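Local coordinates for N(2),N(2)-dimethylguanosine tRNA methyltransferase (Pyrococcus horikoshii, PDB 2EJU), which probably dimethylates the N2 of guanosine 26 in a number of tRNAs, with S-adenosyl-L-methionine as methyl donor, at residues L52-A57 against I135-F140; G141-F146 against V162-G167. All coordinates share one frame; numbering follows the deposited sequence.

In the fold
Both contacts reach the parallel core of the mixed sheet of the class I methyltransferase fold, at the strand ends that carry the cofactor. Contact 1 is fully buried: strands 50-53 and 132-137 are neighbours, and their outgoing loops part around S-adenosyl-L-homocysteine, so its chemistry is backbone pairing, a trapped water and carboxylates held by arginines. Contact 2 is only partly buried. It follows in the chain, where the loop after strand 132-137 turns into helix 144-153 and leans on strand 158-164; it relies on a proline, a glycine and one backbone bond. Strands 132-137 and 158-164 are adjacent, and Leu137 O probably accepts a hydrogen bond from Thr163 N, joining the two.

Contact 1. Residues L52-A57 against I135-F140; sequences LDALSA and IDLDPF. With SAH (S-adenosyl-L-homocysteine), chain B.
Leu52 O accepts the backbone N-H of Asp136 at 2.9 Å, pairing two parallel neighbours in the Rossmann-like sheet of a class I methyltransferase. Beside that bond Leu52 CD2 lies along Ile135 CG2 at 3.9 Å, the two side chains pointing the same way. One step on, the bond from Ala54 N to Asp136 O is already weak, at 3.4 Å, because the strands splay as they end. A water fills the fork: it donates to Asp53 OD1 and to Asp136 O, the latter at 2.7 Å, and accepts from Leu55 N and Asp138 N, so four bonds hold it.

Beyond the fork the loops receive S-adenosyl-L-homocysteine. Leu55 O takes its amino N at 2.6 Å, and Asp138 OD2 adds a weak bond to the same N. With CG anti to the carbonyl carbon (chi1 -51°), Leu55 puts CD1 on the Asp138 backbone and CD2 over the adenine at C4, 3.4 Å away. Asp138-Pro139-Phe140, with one proline, is probably the counterpart of the Asp/Asn-Pro-Pro-aromatic motif of amino-methyltransferases.

Behind these stand charged partners: Arg61, itself bonded to the ligand, bridges Asp136 OD1 and Asp138 OD2, and Arg228 pairs with Asp136 OD1. Asp53 OD2 is held by Gly62 N. Phe27 meets the Phe140 ring edge-to-face; over one face of that ring, near its centre, the ligand's C5' sits 3.6 Å above the plane.

Contact 2. Residues G141-F146 against V162-G167; sequences GSPMEF and VTATDG. With SAH (S-adenosyl-L-homocysteine), chain B.
The Pro143 ring crosses the Val162 side chain at about a right angle, its CG pressed to within 3.5 Å of Val162 CG1, tighter than usual for two carbons. Further along the same segment the Phe146 ring has Glu145 CB over one face, and the adenine N6 of S-adenosyl-L-homocysteine comes to its edge, near the ring plane, 3.4 Å from Phe146 CE1. Both rings belong to the beta-alpha-beta unit that runs from strand 132-137 through helix 144-153 to strand 158-164.

Val162 CG1 reaches the proline because it stands anti to the backbone N (chi1 -171°). Pro143 CB, CG and CD also cover Thr163 O, a buried carbonyl that has no hydrogen-bond partner in the model; CB is 3.6 Å from it. Pro143 CD reaches Ala164 CB more loosely, at 4.2 Å. An alanine here lacks CG and CD, which would probably open a gap beside Val162 CG1 and leave Thr163 O less fully covered. Tyr182 packs on both Pro143 and Ala164 from helix 175-182.

Upstream, Gly141 has backbone angles at which a CB would jam against the preceding carbonyl oxygen. Ser142 OG caps the helix start by accepting from Met144 N at 3.1 Å, and Asp166, at an N-cap, does likewise for Ala168 N. One hydrogen bond joins the segments: Thr165 N donates to Gly141 O at 2.8 Å, the donor lying 28° off the carbonyl plane.

Contact 1. Residues L52-A57 against I135-F140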
# COMPACT_ATOMS: atom_id res chain seq x y z
N LEU A 52 -11.74 -4.17 9.40
CA LEU A 52 -12.60 -3.15 8.83
C LEU A 52 -12.30 -2.79 7.37
O LEU A 52 -11.16 -2.50 7.00
CB LEU A 52 -12.51 -1.87 9.67
CG LEU A 52 -13.20 -0.63 9.07
CD1 LEU A 52 -14.71 -0.85 9.04
CD2 LEU A 52 -12.87 0.61 9.90
N ASP A 53 -13.36 -2.80 6.56
CA ASP A 53 -13.29 -2.41 5.16
C ASP A 53 -14.03 -1.07 5.25
O ASP A 53 -15.26 -1.02 5.15
CB ASP A 53 -14.04 -3.43 4.29
CG ASP A 53 -14.13 -3.00 2.84
OD1 ASP A 53 -13.47 -2.01 2.46
OD2 ASP A 53 -14.86 -3.67 2.07
N ALA A 54 -13.27 -0.01 5.48
CA ALA A 54 -13.80 1.35 5.69
C ALA A 54 -14.59 2.05 4.59
O ALA A 54 -15.48 2.85 4.89
CB ALA A 54 -12.67 2.25 6.17
N LEU A 55 -14.25 1.80 3.34
CA LEU A 55 -14.96 2.40 2.21
C LEU A 55 -15.13 1.23 1.25
O LEU A 55 -14.36 1.07 0.30
CB LEU A 55 -14.12 3.53 1.59
CG LEU A 55 -13.61 4.55 2.60
CD1 LEU A 55 -12.14 4.30 2.85
CD2 LEU A 55 -13.81 5.97 2.10
N SER A 56 -16.13 0.41 1.52
CA SER A 56 -16.37 -0.81 0.76
C SER A 56 -17.14 -0.76 -0.55
O SER A 56 -17.06 -1.71 -1.34
CB SER A 56 -17.02 -1.85 1.69
OG SER A 56 -17.94 -1.23 2.56
N ALA A 57 -17.88 0.31 -0.80
CA ALA A 57 -18.64 0.42 -2.05
C ALA A 57 -19.61 -0.76 -2.23
O ALA A 57 -20.66 -0.80 -1.59
CB ALA A 57 -17.68 0.49 -3.24
N ILE A 135 -7.36 -2.55 9.53
CA ILE A 135 -8.24 -1.61 8.85
C ILE A 135 -7.67 -1.38 7.46
O ILE A 135 -6.47 -1.12 7.31
CB ILE A 135 -8.34 -0.25 9.56
CG1 ILE A 135 -8.97 -0.42 10.95
CG2 ILE A 135 -9.19 0.72 8.72
CD1 ILE A 135 -9.00 0.88 11.76
N ASP A 136 -8.51 -1.49 6.45
CA ASP A 136 -8.07 -1.26 5.08
C ASP A 136 -8.75 0.03 4.61
O ASP A 136 -9.98 0.14 4.61
CB ASP A 136 -8.46 -2.45 4.19
CG ASP A 136 -7.82 -2.39 2.81
OD1 ASP A 136 -7.71 -3.44 2.15
OD2 ASP A 136 -7.43 -1.28 2.39
N LEU A 137 -7.93 1.01 4.26
CA LEU A 137 -8.42 2.29 3.78
C LEU A 137 -8.20 2.31 2.28
O LEU A 137 -7.06 2.40 1.82
CB LEU A 137 -7.65 3.45 4.41
CG LEU A 137 -7.79 3.67 5.91
CD1 LEU A 137 -6.96 4.87 6.34
CD2 LEU A 137 -9.27 3.89 6.27
N ASP A 138 -9.29 2.21 1.53
CA ASP A 138 -9.22 2.21 0.08
C ASP A 138 -10.21 3.22 -0.48
O ASP A 138 -11.29 2.86 -0.95
CB ASP A 138 -9.54 0.81 -0.45
CG ASP A 138 -9.23 0.67 -1.92
OD1 ASP A 138 -8.05 0.84 -2.30
OD2 ASP A 138 -10.17 0.39 -2.69
N PRO A 139 -9.85 4.51 -0.45
CA PRO A 139 -10.71 5.59 -0.95
C PRO A 139 -10.52 5.94 -2.42
O PRO A 139 -9.70 5.34 -3.11
CB PRO A 139 -10.32 6.75 -0.07
CG PRO A 139 -8.83 6.59 -0.02
CD PRO A 139 -8.66 5.08 0.22
N PHE A 140 -11.31 6.92 -2.87
CA PHE A 140 -11.23 7.44 -4.22
C PHE A 140 -10.12 8.49 -4.15
O PHE A 140 -10.39 9.65 -3.85
CB PHE A 140 -12.50 8.19 -4.61
CG PHE A 140 -13.63 7.32 -5.09
CD1 PHE A 140 -13.39 6.27 -5.96
CD2 PHE A 140 -14.94 7.61 -4.73
CE1 PHE A 140 -14.45 5.52 -6.47
CE2 PHE A 140 -16.01 6.87 -5.23
CZ PHE A 140 -15.76 5.82 -6.10
N SAH B . -12.80 -0.32 -1.32
CA SAH B . -13.12 -0.73 -2.56
CB SAH B . -13.64 0.62 -3.09
CG SAH B . -13.97 2.06 -2.95
SD SAH B . -14.59 3.37 -3.85
C SAH B . -13.03 -1.95 -3.29
O SAH B . -14.03 -2.03 -4.14
OXT SAH B . -12.10 -2.76 -3.07
C5' SAH B . -14.55 4.56 -2.64
C4' SAH B . -16.01 4.97 -2.27
O4' SAH B . -15.80 5.63 -1.01
C3' SAH B . -17.51 4.82 -2.45
O3' SAH B . -18.29 3.59 -2.39
C2' SAH B . -18.10 5.87 -1.51
O2' SAH B . -19.33 6.31 -1.43
C1' SAH B . -16.97 6.33 -0.63
N9 SAH B . -16.82 7.39 0.52
C8 SAH B . -16.55 8.66 0.27
N7 SAH B . -16.48 9.33 1.38
C5 SAH B . -16.69 8.51 2.38
C6 SAH B . -16.73 8.67 3.78
N6 SAH B . -16.51 9.87 4.30
N1 SAH B . -16.99 7.57 4.60
C2 SAH B . -17.22 6.31 4.08
N3 SAH B . -17.19 6.13 2.71
C4 SAH B . -16.93 7.22 1.84
O HOH W 1 -11.60 0.59 2.55

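Contact 2. Residues G141-F146 against V162-G167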
# COMPACT_ATOMS: atom_id res chain seq x y z
N GLY A 141 -8.88 8.09 -4.42
CA GLY A 141 -7.81 9.07 -4.37
C GLY A 141 -6.98 9.03 -3.10
O GLY A 141 -6.31 8.03 -2.82
N SER A 142 -7.02 10.11 -2.34
CA SER A 142 -6.25 10.22 -1.11
C SER A 142 -6.94 9.67 0.13
O SER A 142 -8.15 9.80 0.29
CB SER A 142 -5.88 11.68 -0.86
OG SER A 142 -5.24 11.83 0.39
N PRO A 143 -6.17 9.04 1.03
CA PRO A 143 -6.70 8.46 2.27
C PRO A 143 -6.46 9.39 3.46
O PRO A 143 -6.82 9.07 4.59
CB PRO A 143 -5.88 7.18 2.41
CG PRO A 143 -4.50 7.68 2.03
CD PRO A 143 -4.77 8.59 0.81
N MET A 144 -5.88 10.55 3.19
CA MET A 144 -5.55 11.49 4.26
C MET A 144 -6.69 12.00 5.13
O MET A 144 -6.48 12.33 6.30
CB MET A 144 -4.74 12.66 3.69
CG MET A 144 -3.40 12.21 3.12
SD MET A 144 -2.44 11.16 4.27
CE MET A 144 -2.21 12.32 5.68
N GLU A 145 -7.90 12.05 4.59
CA GLU A 145 -9.05 12.51 5.37
C GLU A 145 -9.42 11.50 6.45
O GLU A 145 -10.08 11.84 7.43
CB GLU A 145 -10.27 12.72 4.46
CG GLU A 145 -11.51 13.24 5.19
CD GLU A 145 -12.74 13.34 4.30
OE1 GLU A 145 -12.59 13.27 3.07
OE2 GLU A 145 -13.86 13.48 4.84
N PHE A 146 -8.97 10.26 6.28
CA PHE A 146 -9.30 9.18 7.20
C PHE A 146 -8.15 8.61 8.03
O PHE A 146 -8.39 7.86 8.98
CB PHE A 146 -9.93 8.04 6.38
CG PHE A 146 -11.01 8.51 5.43
CD1 PHE A 146 -12.24 8.94 5.92
CD2 PHE A 146 -10.77 8.56 4.06
CE1 PHE A 146 -13.22 9.43 5.06
CE2 PHE A 146 -11.75 9.04 3.19
CZ PHE A 146 -12.97 9.47 3.68
N VAL A 162 -3.18 0.90 3.69
CA VAL A 162 -3.56 2.17 3.09
C VAL A 162 -3.26 2.26 1.61
O VAL A 162 -2.15 1.95 1.17
CB VAL A 162 -2.84 3.33 3.80
CG1 VAL A 162 -3.40 4.66 3.33
CG2 VAL A 162 -2.97 3.18 5.32
N THR A 163 -4.24 2.72 0.84
CA THR A 163 -4.08 2.90 -0.59
C THR A 163 -4.26 4.37 -0.96
O THR A 163 -5.10 5.07 -0.39
CB THR A 163 -5.12 2.09 -1.39
OG1 THR A 163 -5.03 0.70 -1.06
CG2 THR A 163 -4.89 2.27 -2.89
N ALA A 164 -3.45 4.83 -1.91
CA ALA A 164 -3.54 6.19 -2.41
C ALA A 164 -3.68 6.01 -3.92
O ALA A 164 -2.74 5.56 -4.58
CB ALA A 164 -2.27 6.97 -2.09
N THR A 165 -4.85 6.33 -4.45
CA THR A 165 -5.13 6.17 -5.87
C THR A 165 -4.64 7.33 -6.72
O THR A 165 -4.25 7.14 -7.87
CB THR A 165 -6.63 5.96 -6.13
OG1 THR A 165 -7.06 4.77 -5.45
CG2 THR A 165 -6.90 5.80 -7.62
N ASP A 166 -4.68 8.54 -6.17
CA ASP A 166 -4.21 9.69 -6.92
C ASP A 166 -2.69 9.78 -6.80
O ASP A 166 -2.16 10.18 -5.76
CB ASP A 166 -4.85 10.98 -6.40
CG ASP A 166 -4.60 12.16 -7.33
OD1 ASP A 166 -4.99 13.30 -6.97
OD2 ASP A 166 -4.03 11.95 -8.42
N GLY A 167 -2.00 9.41 -7.87
CA GLY A 167 -0.55 9.44 -7.86
C GLY A 167 0.02 10.74 -8.37
O GLY A 167 1.24 10.92 -8.40
N SAH B . -12.80 -0.32 -1.32
CA SAH B . -13.12 -0.73 -2.56
CB SAH B . -13.64 0.62 -3.09
CG SAH B . -13.97 2.06 -2.95
SD SAH B . -14.59 3.37 -3.85
C SAH B . -13.03 -1.95 -3.29
O SAH B . -14.03 -2.03 -4.14
OXT SAH B . -12.10 -2.76 -3.07
C5' SAH B . -14.55 4.56 -2.64
C4' SAH B . -16.01 4.97 -2.27
O4' SAH B . -15.80 5.63 -1.01
C3' SAH B . -17.51 4.82 -2.45
O3' SAH B . -18.29 3.59 -2.39
C2' SAH B . -18.10 5.87 -1.51
O2' SAH B . -19.33 6.31 -1.43
C1' SAH B . -16.97 6.33 -0.63
N9 SAH B . -16.82 7.39 0.52
C8 SAH B . -16.55 8.66 0.27
N7 SAH B . -16.48 9.33 1.38
C5 SAH B . -16.69 8.51 2.38
C6 SAH B . -16.73 8.67 3.78
N6 SAH B . -16.51 9.87 4.30
N1 SAH B . -16.99 7.57 4.60
C2 SAH B . -17.22 6.31 4.08
N3 SAH B . -17.19 6.13 2.71
C4 SAH B . -16.93 7.22 1.84